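Local structure of Lin1840 protein (Listeria innocua serovar 6a, 4ZOB) at residues 89-94 with 407-412; 136-141 with 189-194; 203-208 with 236-241; 245-250 with 272-277. The protein probably hydrolyses terminal, non-reducing beta-D-glucosyl residues with release of beta-D-glucose, as a beta-glucosidase of glycoside hydrolase family 3. The protein carries 1 engineered substitution. All coordinates share one frame; numbering follows the deposited sequence.

Contact 1 (89-94 with 407-412); sequences MADVIH and GGWNVY. With LGC (D-glucono-1,5-lactone), chain C.
Asp91 and Trp409 meet beside the bound gluconolactone, the carboxyl carbon CG of Asp91 lying 3.6 Å from CZ3 of the indole. The carboxylate and ring planes are inclined at 54°. Asp91 OD1 accepts the lactone O4 hydroxyl at 2.7 Å, while Trp409 CH2 approaches lactone C4 to 3.7 Å, so an acid and an aromatic share one sugar-binding wall. This wall joins two domains: Asp91 follows strand 87-90 of the N-terminal TIM barrel, whereas Trp409 sits on a loop of the C-terminal domain, as in two-domain family 3 active sites. Behind it, Ile93 CG1 packs on Trp409 CB. His94 NE2 donates to Gly408 O at 2.8 Å, with the oxygen 20° out of the imidazole plane, and His94 ND1 bonds Phe100 O, fixing the ring's rotation. Water 1 accepts from Asp91 N and donates to Tyr412 OH, which also bonds Ser63 O. Water 2 accepts from Val411 N at 3.1 Å and lies beside Asp91 O and Trp409 O.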
loop_
_atom_site.group_PDB
_atom_site.type_symbol
_atom_site.label_atom_id
_atom_site.label_comp_id
_atom_site.label_asym_id
_atom_site.label_seq_id
_atom_site.Cartn_x
_atom_site.Cartn_y
_atom_site.Cartn_z
ATOM N N MET A 89 -17.993 25.089 17.837
ATOM C CA MET A 89 -16.765 24.325 17.521
ATOM C C MET A 89 -16.000 24.925 16.346
ATOM O O MET A 89 -16.513 25.761 15.595
ATOM C CB MET A 89 -17.089 22.875 17.211
ATOM C CG MET A 89 -18.209 22.303 18.059
ATOM S SD MET A 89 -17.982 20.568 18.414
ATOM C CE MET A 89 -19.615 20.117 18.943
ATOM N N ALA A 90 -14.761 24.490 16.209
ATOM C CA ALA A 90 -13.831 25.083 15.267
ATOM C C ALA A 90 -12.604 24.214 15.103
ATOM O O ALA A 90 -12.285 23.381 15.972
ATOM C CB ALA A 90 -13.375 26.434 15.745
ATOM N N ASP A 91 -11.914 24.488 13.997
ATOM C CA ASP A 91 -10.660 23.858 13.627
ATOM C C ASP A 91 -9.512 24.700 14.120
ATOM O O ASP A 91 -8.953 25.483 13.364
ATOM C CB ASP A 91 -10.569 23.735 12.100
ATOM C CG ASP A 91 -11.525 22.721 11.549
ATOM O OD1 ASP A 91 -11.418 21.520 11.888
ATOM O OD2 ASP A 91 -12.387 23.123 10.761
ATOM N N VAL A 92 -9.163 24.563 15.387
ATOM C CA VAL A 92 -7.946 25.178 15.892
ATOM C C VAL A 92 -6.922 24.034 15.906
ATOM O O VAL A 92 -6.934 23.179 16.801
ATOM C CB VAL A 92 -8.180 25.834 17.272
ATOM C CG1 VAL A 92 -7.026 26.762 17.642
ATOM C CG2 VAL A 92 -9.471 26.650 17.273
ATOM N N ILE A 93 -6.063 24.001 14.880
ATOM C CA ILE A 93 -5.249 22.788 14.556
ATOM C C ILE A 93 -3.798 22.907 14.976
ATOM O O ILE A 93 -3.218 21.984 15.551
ATOM C CB ILE A 93 -5.289 22.476 13.040
ATOM C CG1 ILE A 93 -6.723 22.273 12.554
ATOM C CG2 ILE A 93 -4.443 21.266 12.716
ATOM C CD1 ILE A 93 -7.544 21.325 13.397
ATOM N N HIS A 94 -3.208 24.042 14.646
ATOM C CA HIS A 94 -1.913 24.408 15.188
ATOM C C HIS A 94 -1.850 25.912 15.479
ATOM O O HIS A 94 -0.942 26.622 15.045
ATOM C CB HIS A 94 -0.821 23.962 14.239
ATOM C CG HIS A 94 -0.984 24.460 12.834
ATOM N ND1 HIS A 94 -0.048 25.266 12.225
ATOM C CD2 HIS A 94 -1.953 24.238 11.913
ATOM C CE1 HIS A 94 -0.439 25.526 10.990
ATOM N NE2 HIS A 94 -1.592 24.915 10.776
ATOM N N GLY A 407 1.401 27.489 6.843
ATOM C CA GLY A 407 1.002 26.113 6.641
ATOM C C GLY A 407 -0.478 25.919 6.368
ATOM O O GLY A 407 -1.251 26.873 6.429
ATOM N N GLY A 408 -0.855 24.673 6.066
ATOM C CA GLY A 408 -2.264 24.315 5.848
ATOM C C GLY A 408 -3.076 24.143 7.125
ATOM O O GLY A 408 -2.554 24.176 8.227
ATOM N N TRP A 409 -4.374 23.968 6.984
ATOM C CA TRP A 409 -5.287 23.981 8.151
ATOM C C TRP A 409 -5.013 25.180 9.077
ATOM O O TRP A 409 -4.978 25.066 10.316
ATOM C CB TRP A 409 -5.232 22.647 8.911
ATOM C CG TRP A 409 -6.089 21.594 8.276
ATOM C CD1 TRP A 409 -5.666 20.470 7.615
ATOM C CD2 TRP A 409 -7.509 21.592 8.215
ATOM N NE1 TRP A 409 -6.751 19.772 7.134
ATOM C CE2 TRP A 409 -7.897 20.438 7.497
ATOM C CE3 TRP A 409 -8.494 22.465 8.675
ATOM C CZ2 TRP A 409 -9.232 20.124 7.269
ATOM C CZ3 TRP A 409 -9.822 22.150 8.450
ATOM C CH2 TRP A 409 -10.185 20.996 7.750
ATOM N N ASN A 410 -4.772 26.322 8.448
ATOM C CA ASN A 410 -4.693 27.583 9.172
ATOM C C ASN A 410 -5.944 28.357 8.887
ATOM O O ASN A 410 -5.964 29.147 7.977
ATOM C CB ASN A 410 -3.512 28.415 8.729
ATOM C CG ASN A 410 -3.559 29.802 9.332
ATOM O OD1 ASN A 410 -4.068 29.971 10.447
ATOM N ND2 ASN A 410 -3.089 30.804 8.595
ATOM N N VAL A 411 -6.998 28.123 9.647
ATOM C CA VAL A 411 -8.304 28.684 9.307
ATOM C C VAL A 411 -8.432 30.121 9.797
ATOM O O VAL A 411 -9.244 30.864 9.275
ATOM C CB VAL A 411 -9.459 27.835 9.916
ATOM C CG1 VAL A 411 -10.838 28.410 9.613
ATOM C CG2 VAL A 411 -9.411 26.417 9.383
ATOM N N TYR A 412 -7.674 30.505 10.821
ATOM C CA TYR A 412 -7.862 31.825 11.464
ATOM C C TYR A 412 -6.638 32.726 11.412
ATOM O O TYR A 412 -6.763 33.929 11.591
ATOM C CB TYR A 412 -8.338 31.651 12.916
ATOM C CG TYR A 412 -9.709 31.010 12.987
ATOM C CD1 TYR A 412 -10.853 31.770 12.838
ATOM C CD2 TYR A 412 -9.852 29.626 13.127
ATOM C CE1 TYR A 412 -12.095 31.188 12.861
ATOM C CE2 TYR A 412 -11.100 29.048 13.143
ATOM C CZ TYR A 412 -12.219 29.836 13.026
ATOM O OH TYR A 412 -13.482 29.275 13.052
HETATM C C1 LGC C . -13.334 18.105 7.227
HETATM C C2 LGC C . -12.131 17.472 7.867
HETATM O O5 LGC C . -14.010 19.208 7.876
HETATM O O1 LGC C . -13.762 17.722 6.131
HETATM O O2 LGC C . -12.218 16.083 7.634
HETATM C C3 LGC C . -12.071 17.602 9.381
HETATM O O3 LGC C . -10.749 17.204 9.857
HETATM C C4 LGC C . -12.549 19.021 9.780
HETATM O O4 LGC C . -12.537 19.192 11.196
HETATM C C5 LGC C . -13.967 19.221 9.290
HETATM C C6 LGC C . -14.575 20.560 9.745
HETATM O O6 LGC C . -13.625 21.615 9.659
HETATM O O HOH W 1 -13.582 26.287 12.047
HETATM O O HOH W 2 -6.565 26.822 12.432
#

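Contact 2 (136-141 with 189-194); sequences SPMLDL and CVKHFA. With LGC (D-glucono-1,5-lactone), chain C.
Asp140 grips His192 twice, clamping its backbone and its ring with one carboxylate. OD1 of Asp140 takes the backbone N-H of His192 at 2.6 Å, and OD2 takes ND1 of the same residue at 2.7 Å through its syn lone pair. The second bond lies close to the imidazole plane, although carboxylate and ring are turned 39° apart. Tyr223 OH also bonds Asp140 OD1, so the acid is itself held in place and would probably polarise the imidazole. At the far edge of that ring, His192 NE2 faces lactone O3 at 2.9 Å in a nearly straight bond (173°). Lys191 reaches the same hydroxyl from another side: its CG starts between backbone N and carbonyl (chi1 58°), the chain then runs extended, and NZ donates to O3 at 2.8 Å and weakly to O4. These residues lie near the C-terminal end of strand 187-193 of the TIM barrel, beside the loop leaving strand 133-134, and a cis peptide links Lys191 to His192. Between the loop and the strand, Leu139 N donates almost straight to Lys191 O at 2.7 Å, and Lys191 N to Pro137 O at 3.1 Å. The other end is looser: Cys189 N reaches Ser136 O only weakly, at 3.4 Å. On the flank toward helix 221-228, Val190 CG2 merely touches Pro137 CG and Leu139 CD1, each at 4.2 Å.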
loop_
_atom_site.group_PDB
_atom_site.type_symbol
_atom_site.label_atom_id
_atom_site.label_comp_id
_atom_site.label_asym_id
_atom_site.label_seq_id
_atom_site.Cartn_x
_atom_site.Cartn_y
_atom_site.Cartn_z
ATOM N N SER A 136 -9.118 18.908 17.102
ATOM C CA SER A 136 -7.676 18.587 17.239
ATOM C C SER A 136 -7.481 17.941 18.631
ATOM O O SER A 136 -8.171 18.321 19.572
ATOM C CB SER A 136 -6.870 19.888 17.117
ATOM O OG SER A 136 -5.607 19.865 17.700
ATOM N N PRO A 137 -6.546 16.976 18.790
ATOM C CA PRO A 137 -5.470 16.497 17.912
ATOM C C PRO A 137 -5.929 15.555 16.815
ATOM O O PRO A 137 -6.878 14.795 16.992
ATOM C CB PRO A 137 -4.547 15.717 18.874
ATOM C CG PRO A 137 -5.463 15.183 19.920
ATOM C CD PRO A 137 -6.564 16.226 20.071
ATOM N N MET A 138 -5.205 15.601 15.701
ATOM C CA MET A 138 -5.398 14.695 14.604
ATOM C C MET A 138 -4.374 13.590 14.893
ATOM O O MET A 138 -3.156 13.850 14.933
ATOM C CB MET A 138 -5.168 15.434 13.274
ATOM C CG MET A 138 -5.376 14.578 12.031
ATOM S SD MET A 138 -4.016 13.430 11.710
ATOM C CE MET A 138 -4.265 13.171 9.954
ATOM N N LEU A 139 -4.882 12.384 15.158
ATOM C CA LEU A 139 -4.074 11.291 15.657
ATOM C C LEU A 139 -3.947 10.076 14.735
ATOM O O LEU A 139 -3.657 8.968 15.173
ATOM C CB LEU A 139 -4.574 10.869 17.028
ATOM C CG LEU A 139 -4.260 11.932 18.074
ATOM C CD1 LEU A 139 -4.784 11.441 19.388
ATOM C CD2 LEU A 139 -2.795 12.258 18.210
ATOM N N ASP A 140 -4.083 10.324 13.439
ATOM C CA ASP A 140 -3.935 9.298 12.423
ATOM C C ASP A 140 -2.454 9.022 12.120
ATOM O O ASP A 140 -1.702 9.898 11.691
ATOM C CB ASP A 140 -4.702 9.658 11.136
ATOM C CG ASP A 140 -6.085 10.258 11.401
ATOM O OD1 ASP A 140 -6.829 9.818 12.328
ATOM O OD2 ASP A 140 -6.444 11.183 10.634
ATOM N N LEU A 141 -2.063 7.775 12.354
ATOM C CA LEU A 141 -0.763 7.265 11.953
ATOM C C LEU A 141 -0.581 7.366 10.442
ATOM O O LEU A 141 -1.471 6.977 9.669
ATOM C CB LEU A 141 -0.640 5.809 12.343
ATOM C CG LEU A 141 0.781 5.277 12.288
ATOM C CD1 LEU A 141 1.488 5.616 13.582
ATOM C CD2 LEU A 141 0.742 3.775 12.087
ATOM N N CYS A 189 -11.306 17.446 20.618
ATOM C CA CYS A 189 -11.977 16.388 19.862
ATOM C C CYS A 189 -10.957 15.586 19.072
ATOM O O CYS A 189 -10.376 16.089 18.110
ATOM C CB CYS A 189 -12.988 16.964 18.888
ATOM S SG CYS A 189 -13.724 15.673 17.838
ATOM N N VAL A 190 -10.726 14.351 19.482
ATOM C CA VAL A 190 -9.768 13.478 18.780
ATOM C C VAL A 190 -10.276 13.088 17.396
ATOM O O VAL A 190 -11.459 12.752 17.249
ATOM C CB VAL A 190 -9.562 12.208 19.602
ATOM C CG1 VAL A 190 -9.136 11.015 18.737
ATOM C CG2 VAL A 190 -8.584 12.504 20.711
ATOM N N LYS A 191 -9.403 13.111 16.386
ATOM C CA LYS A 191 -9.796 12.619 15.045
ATOM C C LYS A 191 -8.659 11.915 14.354
ATOM O O LYS A 191 -7.541 12.069 14.796
ATOM C CB LYS A 191 -10.294 13.775 14.179
ATOM C CG LYS A 191 -9.294 14.909 13.979
ATOM C CD LYS A 191 -9.951 16.146 13.364
ATOM C CE LYS A 191 -8.935 17.048 12.692
ATOM N NZ LYS A 191 -9.630 18.246 12.181
ATOM N N HIS A 192 -8.894 11.139 13.287
ATOM C CA HIS A 192 -10.209 10.747 12.762
ATOM C C HIS A 192 -10.375 9.248 13.044
ATOM O O HIS A 192 -9.552 8.436 12.572
ATOM C CB HIS A 192 -10.281 10.988 11.251
ATOM C CG HIS A 192 -9.918 12.370 10.843
ATOM N ND1 HIS A 192 -8.613 12.790 10.719
ATOM C CD2 HIS A 192 -10.690 13.446 10.578
ATOM C CE1 HIS A 192 -8.598 14.066 10.389
ATOM N NE2 HIS A 192 -9.847 14.489 10.304
ATOM N N PHE A 193 -11.421 8.894 13.790
ATOM C CA PHE A 193 -11.622 7.510 14.250
ATOM C C PHE A 193 -12.278 6.695 13.132
ATOM O O PHE A 193 -13.441 6.967 12.835
ATOM C CB PHE A 193 -12.505 7.492 15.516
ATOM C CG PHE A 193 -12.256 6.321 16.408
ATOM C CD1 PHE A 193 -11.130 6.269 17.177
ATOM C CD2 PHE A 193 -13.148 5.270 16.460
ATOM C CE1 PHE A 193 -10.884 5.174 18.002
ATOM C CE2 PHE A 193 -12.913 4.173 17.260
ATOM C CZ PHE A 193 -11.781 4.125 18.040
ATOM N N ALA A 194 -11.573 5.750 12.474
ATOM C CA ALA A 194 -10.154 5.428 12.720
ATOM C C ALA A 194 -9.377 5.055 11.453
ATOM O O ALA A 194 -9.956 4.708 10.427
ATOM C CB ALA A 194 -10.037 4.302 13.733
HETATM C C1 LGC C . -13.334 18.105 7.227
HETATM C C2 LGC C . -12.131 17.472 7.867
HETATM O O5 LGC C . -14.010 19.208 7.876
HETATM O O1 LGC C . -13.762 17.722 6.131
HETATM O O2 LGC C . -12.218 16.083 7.634
HETATM C C3 LGC C . -12.071 17.602 9.381
HETATM O O3 LGC C . -10.749 17.204 9.857
HETATM C C4 LGC C . -12.549 19.021 9.780
HETATM O O4 LGC C . -12.537 19.192 11.196
HETATM C C5 LGC C . -13.967 19.221 9.290
HETATM C C6 LGC C . -14.575 20.560 9.745
HETATM O O6 LGC C . -13.625 21.615 9.659
#

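Contact 3 (203-208 with 236-241); sequences LEYNTV and TAFNVV. With LGC (D-glucono-1,5-lactone), chain C.
A type II turn from Leu203 to Asn206, with Tyr205 at its third position in a positive phi (69°), sets the Tyr205 ring against Phe238. The two rings, both on loops of the TIM barrel, form an offset edge-to-face pair. The planes stand at 89° and the centroids lie 5.3 Å apart, with the CD1-CE1 edge of Tyr205 turned to the Phe238 face and CE1 at 3.7 Å from CD2. Glu204 CG lies over one face of the tyrosine, whose OH bonds Glu473 OE2 and Arg572 of the second subunit. Phe238 thus stands between this subunit-contacting loop and the lactone pocket, its CE2 3.2 Å from lactone O2. On the backbone side of the ring pair, water 3 donates to both Tyr205 O and Phe238 O, and water 4 joins Tyr205 O to Val240 N. Val208 CG2 packs on Asn239 CB at 3.8 Å. Asn239 ND2 bonds Ala194 O and also Val240 O at 2.8 Å, from above the carbonyl plane.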
loop_
_atom_site.group_PDB
_atom_site.type_symbol
_atom_site.label_atom_id
_atom_site.label_comp_id
_atom_site.label_asym_id
_atom_site.label_seq_id
_atom_site.Cartn_x
_atom_site.Cartn_y
_atom_site.Cartn_z
ATOM N N LEU A 203 -4.297 8.477 -1.670
ATOM C CA LEU A 203 -5.362 9.189 -2.414
ATOM C C LEU A 203 -6.492 9.675 -1.475
ATOM O O LEU A 203 -7.071 8.911 -0.692
ATOM C CB LEU A 203 -5.893 8.298 -3.551
ATOM C CG LEU A 203 -7.082 8.738 -4.397
ATOM C CD1 LEU A 203 -6.839 10.088 -5.074
ATOM C CD2 LEU A 203 -7.421 7.684 -5.458
ATOM N N GLU A 204 -6.821 10.948 -1.532
ATOM C CA GLU A 204 -7.760 11.445 -0.533
ATOM C C GLU A 204 -9.067 10.643 -0.456
ATOM O O GLU A 204 -9.720 10.307 -1.492
ATOM C CB GLU A 204 -8.063 12.931 -0.690
ATOM C CG GLU A 204 -8.721 13.499 0.572
ATOM C CD GLU A 204 -7.855 13.302 1.803
ATOM O OE1 GLU A 204 -6.908 14.071 1.964
ATOM O OE2 GLU A 204 -8.105 12.394 2.618
ATOM N N TYR A 205 -9.420 10.336 0.793
ATOM C CA TYR A 205 -10.628 9.595 1.155
ATOM C C TYR A 205 -10.577 8.124 0.732
ATOM O O TYR A 205 -11.542 7.379 0.930
ATOM C CB TYR A 205 -11.877 10.251 0.559
ATOM C CG TYR A 205 -11.928 11.778 0.700
ATOM C CD1 TYR A 205 -11.958 12.373 1.940
ATOM C CD2 TYR A 205 -11.927 12.603 -0.423
ATOM C CE1 TYR A 205 -11.986 13.739 2.058
ATOM C CE2 TYR A 205 -11.959 13.971 -0.314
ATOM C CZ TYR A 205 -11.998 14.545 0.932
ATOM O OH TYR A 205 -12.047 15.932 1.066
ATOM N N ASN A 206 -9.461 7.682 0.181
ATOM C CA ASN A 206 -9.449 6.365 -0.433
ATOM C C ASN A 206 -9.594 5.226 0.595
ATOM O O ASN A 206 -9.489 5.437 1.802
ATOM C CB ASN A 206 -8.205 6.148 -1.307
ATOM C CG ASN A 206 -8.472 5.192 -2.450
ATOM O OD1 ASN A 206 -9.614 4.849 -2.694
ATOM N ND2 ASN A 206 -7.431 4.775 -3.159
ATOM N N THR A 207 -9.856 4.030 0.069
ATOM C CA THR A 207 -10.012 2.808 0.832
ATOM C C THR A 207 -8.903 2.592 1.823
ATOM O O THR A 207 -7.754 2.839 1.531
ATOM C CB THR A 207 -9.993 1.615 -0.098
ATOM O OG1 THR A 207 -11.031 1.768 -1.086
ATOM C CG2 THR A 207 -10.127 0.297 0.725
ATOM N N VAL A 208 -9.253 2.112 3.008
ATOM C CA VAL A 208 -8.246 1.723 4.017
ATOM C C VAL A 208 -8.461 0.249 4.311
ATOM O O VAL A 208 -9.563 -0.233 4.309
ATOM C CB VAL A 208 -8.399 2.589 5.308
ATOM C CG1 VAL A 208 -7.650 2.005 6.487
ATOM C CG2 VAL A 208 -7.965 4.026 5.026
ATOM N N THR A 236 -15.681 10.984 13.860
ATOM C CA THR A 236 -15.567 9.869 12.925
ATOM C C THR A 236 -14.637 10.162 11.721
ATOM O O THR A 236 -14.269 11.326 11.433
ATOM C CB THR A 236 -16.940 9.447 12.357
ATOM O OG1 THR A 236 -17.386 10.366 11.331
ATOM C CG2 THR A 236 -18.006 9.298 13.490
ATOM N N ALA A 237 -14.291 9.078 11.008
ATOM C CA ALA A 237 -13.433 9.137 9.842
ATOM C C ALA A 237 -14.187 8.991 8.516
ATOM O O ALA A 237 -15.179 8.258 8.416
ATOM C CB ALA A 237 -12.346 8.047 9.950
ATOM N N PHE A 238 -13.685 9.644 7.473
ATOM C CA PHE A 238 -14.271 9.454 6.139
ATOM C C PHE A 238 -14.132 8.033 5.532
ATOM O O PHE A 238 -14.960 7.610 4.679
ATOM C CB PHE A 238 -13.648 10.444 5.165
ATOM C CG PHE A 238 -14.157 11.843 5.316
ATOM C CD1 PHE A 238 -15.517 12.098 5.358
ATOM C CD2 PHE A 238 -13.270 12.909 5.391
ATOM C CE1 PHE A 238 -15.999 13.397 5.457
ATOM C CE2 PHE A 238 -13.728 14.198 5.514
ATOM C CZ PHE A 238 -15.106 14.450 5.549
ATOM N N ASN A 239 -13.084 7.313 5.928
ATOM C CA ASN A 239 -12.757 6.040 5.305
ATOM C C ASN A 239 -13.629 4.860 5.750
ATOM O O ASN A 239 -14.221 4.868 6.827
ATOM C CB ASN A 239 -11.284 5.697 5.553
ATOM C CG ASN A 239 -10.914 5.695 7.028
ATOM O OD1 ASN A 239 -10.795 6.755 7.652
ATOM N ND2 ASN A 239 -10.725 4.509 7.593
ATOM N N VAL A 240 -13.694 3.835 4.914
ATOM C CA VAL A 240 -14.072 2.525 5.419
ATOM C C VAL A 240 -13.041 1.992 6.406
ATOM O O VAL A 240 -11.848 2.264 6.324
ATOM C CB VAL A 240 -14.193 1.452 4.321
ATOM C CG1 VAL A 240 -15.274 1.800 3.326
ATOM C CG2 VAL A 240 -12.875 1.249 3.605
ATOM N N VAL A 241 -13.519 1.185 7.329
ATOM C CA VAL A 241 -12.673 0.330 8.121
ATOM C C VAL A 241 -13.229 -1.067 7.949
ATOM O O VAL A 241 -14.402 -1.309 8.281
ATOM C CB VAL A 241 -12.760 0.680 9.603
ATOM C CG1 VAL A 241 -12.061 -0.413 10.435
ATOM C CG2 VAL A 241 -12.213 2.086 9.853
HETATM C C1 LGC C . -13.334 18.105 7.227
HETATM C C2 LGC C . -12.131 17.472 7.867
HETATM O O5 LGC C . -14.010 19.208 7.876
HETATM O O1 LGC C . -13.762 17.722 6.131
HETATM O O2 LGC C . -12.218 16.083 7.634
HETATM C C3 LGC C . -12.071 17.602 9.381
HETATM O O3 LGC C . -10.749 17.204 9.857
HETATM C C4 LGC C . -12.549 19.021 9.780
HETATM O O4 LGC C . -12.537 19.192 11.196
HETATM C C5 LGC C . -13.967 19.221 9.290
HETATM C C6 LGC C . -14.575 20.560 9.745
HETATM O O6 LGC C . -13.625 21.615 9.659
HETATM O O HOH W 3 -14.315 7.963 1.856
HETATM O O HOH W 4 -12.556 4.529 2.026
#

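Contact 4 (245-250 with 272-277); sequences PATMNK and GAVAEV. With LGC (D-glucono-1,5-lactone), chain D.
Thr247 OG1 lies against the methyl of Ala273, 3.1 Å from its CB, and shares a hydrogen bond with Thr236 OG1, which in turn takes the backbone N-H of Asp270. The threonine is thus split in two: chi1 of -64° sets OG1 beside the backbone N, reaching toward the barrel strand, and leaves CG2 anti to that N, where it touches Val274 CG2 at 3.5 Å, the two side chains at about a right angle. Residues 245-250 run from the strand 240-241/244-245 hairpin into helix 250-260, the helical link of a beta-alpha-beta crossover between barrel strands 233-236 and 266-268; the short, weakly bonded helix about 273-276 follows the second of these. Asn249 is the N-cap of helix 250-260, its OD1 taking Leu252 N; the same OD1 of Asn249 lies 3.4 Å from O6 of a second lactone. Val277 fills the other half of the contact, its CG1 between Pro245 CB at 3.9 Å and Met248 CG at 3.7 Å. Met248 then bends at its last torsion (chi3 -77°), with SD 3.9 Å from Val277 CB. Phe292 and Ala289 of helix 286-295 back this apolar patch, and Glu276 forms a salt bridge with Arg572 of the second subunit.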
loop_
_atom_site.group_PDB
_atom_site.type_symbol
_atom_site.label_atom_id
_atom_site.label_comp_id
_atom_site.label_asym_id
_atom_site.label_seq_id
_atom_site.Cartn_x
_atom_site.Cartn_y
_atom_site.Cartn_z
ATOM N N PRO A 245 -17.963 1.995 6.266
ATOM C CA PRO A 245 -17.573 3.376 6.595
ATOM C C PRO A 245 -17.539 3.589 8.084
ATOM O O PRO A 245 -18.458 3.169 8.766
ATOM C CB PRO A 245 -18.663 4.205 5.930
ATOM C CG PRO A 245 -18.935 3.408 4.695
ATOM C CD PRO A 245 -18.830 1.965 5.081
ATOM N N ALA A 246 -16.477 4.203 8.594
ATOM C CA ALA A 246 -16.339 4.416 10.057
ATOM C C ALA A 246 -17.579 5.081 10.713
ATOM O O ALA A 246 -17.928 4.806 11.859
ATOM C CB ALA A 246 -15.086 5.224 10.348
ATOM N N THR A 247 -18.253 5.950 9.972
ATOM C CA THR A 247 -19.357 6.703 10.544
ATOM C C THR A 247 -20.495 5.752 10.941
ATOM O O THR A 247 -20.971 5.844 12.063
ATOM C CB THR A 247 -19.802 7.847 9.609
ATOM O OG1 THR A 247 -18.725 8.784 9.470
ATOM C CG2 THR A 247 -20.998 8.580 10.171
ATOM N N MET A 248 -20.891 4.827 10.064
ATOM C CA MET A 248 -21.884 3.815 10.443
ATOM C C MET A 248 -21.292 2.453 10.911
ATOM O O MET A 248 -21.950 1.432 10.747
ATOM C CB MET A 248 -22.870 3.575 9.287
ATOM C CG MET A 248 -22.252 3.049 7.998
ATOM S SD MET A 248 -23.401 2.353 6.785
ATOM C CE MET A 248 -23.743 0.746 7.508
ATOM N N ASN A 249 -20.076 2.420 11.469
ATOM C CA ASN A 249 -19.408 1.151 11.823
ATOM C C ASN A 249 -19.676 0.837 13.316
ATOM O O ASN A 249 -19.066 1.458 14.213
ATOM C CB ASN A 249 -17.892 1.194 11.462
ATOM C CG ASN A 249 -17.199 -0.192 11.569
ATOM O OD1 ASN A 249 -17.392 -0.924 12.547
ATOM N ND2 ASN A 249 -16.376 -0.539 10.591
ATOM N N LYS A 250 -20.599 -0.110 13.577
ATOM C CA LYS A 250 -21.141 -0.312 14.941
ATOM C C LYS A 250 -20.088 -0.853 15.822
ATOM O O LYS A 250 -19.936 -0.430 16.978
ATOM C CB LYS A 250 -22.279 -1.341 15.066
ATOM C CG LYS A 250 -23.499 -1.273 14.170
ATOM C CD LYS A 250 -24.521 -2.376 14.593
ATOM C CE LYS A 250 -25.001 -3.264 13.434
ATOM N NZ LYS A 250 -25.307 -2.536 12.156
ATOM N N GLY A 272 -20.213 15.640 6.482
ATOM C CA GLY A 272 -21.052 14.889 5.597
ATOM C C GLY A 272 -20.809 13.402 5.626
ATOM O O GLY A 272 -21.290 12.686 4.789
ATOM N N ALA A 273 -20.064 12.922 6.594
ATOM C CA ALA A 273 -19.722 11.500 6.547
ATOM C C ALA A 273 -20.987 10.661 6.759
ATOM O O ALA A 273 -21.059 9.523 6.322
ATOM C CB ALA A 273 -18.624 11.160 7.551
ATOM N N VAL A 274 -21.993 11.240 7.407
ATOM C CA VAL A 274 -23.290 10.549 7.574
ATOM C C VAL A 274 -24.030 10.353 6.239
ATOM O O VAL A 274 -24.250 9.235 5.840
ATOM C CB VAL A 274 -24.173 11.215 8.660
ATOM C CG1 VAL A 274 -25.574 10.616 8.682
ATOM C CG2 VAL A 274 -23.511 11.048 10.024
ATOM N N ALA A 275 -24.385 11.409 5.532
ATOM C CA ALA A 275 -24.979 11.227 4.200
ATOM C C ALA A 275 -24.050 10.478 3.228
ATOM O O ALA A 275 -24.525 9.818 2.310
ATOM C CB ALA A 275 -25.372 12.555 3.607
ATOM N N GLU A 276 -22.739 10.583 3.435
ATOM C CA GLU A 276 -21.759 10.013 2.497
ATOM C C GLU A 276 -21.644 8.474 2.561
ATOM O O GLU A 276 -21.170 7.845 1.584
ATOM C CB GLU A 276 -20.378 10.664 2.662
ATOM C CG GLU A 276 -20.256 11.955 1.882
ATOM C CD GLU A 276 -19.070 12.780 2.294
ATOM O OE1 GLU A 276 -18.100 12.221 2.869
ATOM O OE2 GLU A 276 -19.121 14.006 2.053
ATOM N N VAL A 277 -22.112 7.873 3.669
ATOM C CA VAL A 277 -22.197 6.434 3.709
ATOM C C VAL A 277 -23.052 5.978 2.505
ATOM O O VAL A 277 -22.967 4.832 2.063
ATOM C CB VAL A 277 -22.713 5.835 5.054
ATOM C CG1 VAL A 277 -21.909 6.311 6.235
ATOM C CG2 VAL A 277 -24.181 6.118 5.266
HETATM C C1 LGC D . -14.291 -6.366 11.569
HETATM C C2 LGC D . -14.181 -6.825 12.998
HETATM O O5 LGC D . -15.591 -6.228 10.888
HETATM O O1 LGC D . -13.258 -6.078 10.968
HETATM O O2 LGC D . -12.974 -7.583 13.123
HETATM C C3 LGC D . -15.429 -7.600 13.422
HETATM O O3 LGC D . -15.327 -7.936 14.813
HETATM C C4 LGC D . -16.636 -6.702 13.128
HETATM O O4 LGC D . -17.869 -7.199 13.674
HETATM C C5 LGC D . -16.811 -6.532 11.611
HETATM C C6 LGC D . -17.875 -5.468 11.299
HETATM O O6 LGC D . -17.399 -4.134 11.485
#

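All four contacts are largely buried, but only contact 1 joins the TIM barrel to the C-terminal domain; the others lie within the barrel. Contacts 1 and 2 lie deepest: contact 1 starts from strand 87-90, and contact 2 lies on the next two strands, 133-134 (through the loop that follows it) and 187-193. Both bond the same lactone through polar side chains. Contact 3, farther from the chain's centre, brings the Phe238 ring to that lactone. Contact 4, farthest out, is mostly apolar and lies near a different lactone. Contacts 3 and 4 both reach the second subunit. Hydrogen bonds join contact 4 to contact 3, among them one between the backbones of Asn239 and Ala246, and contact 3 to contact 2.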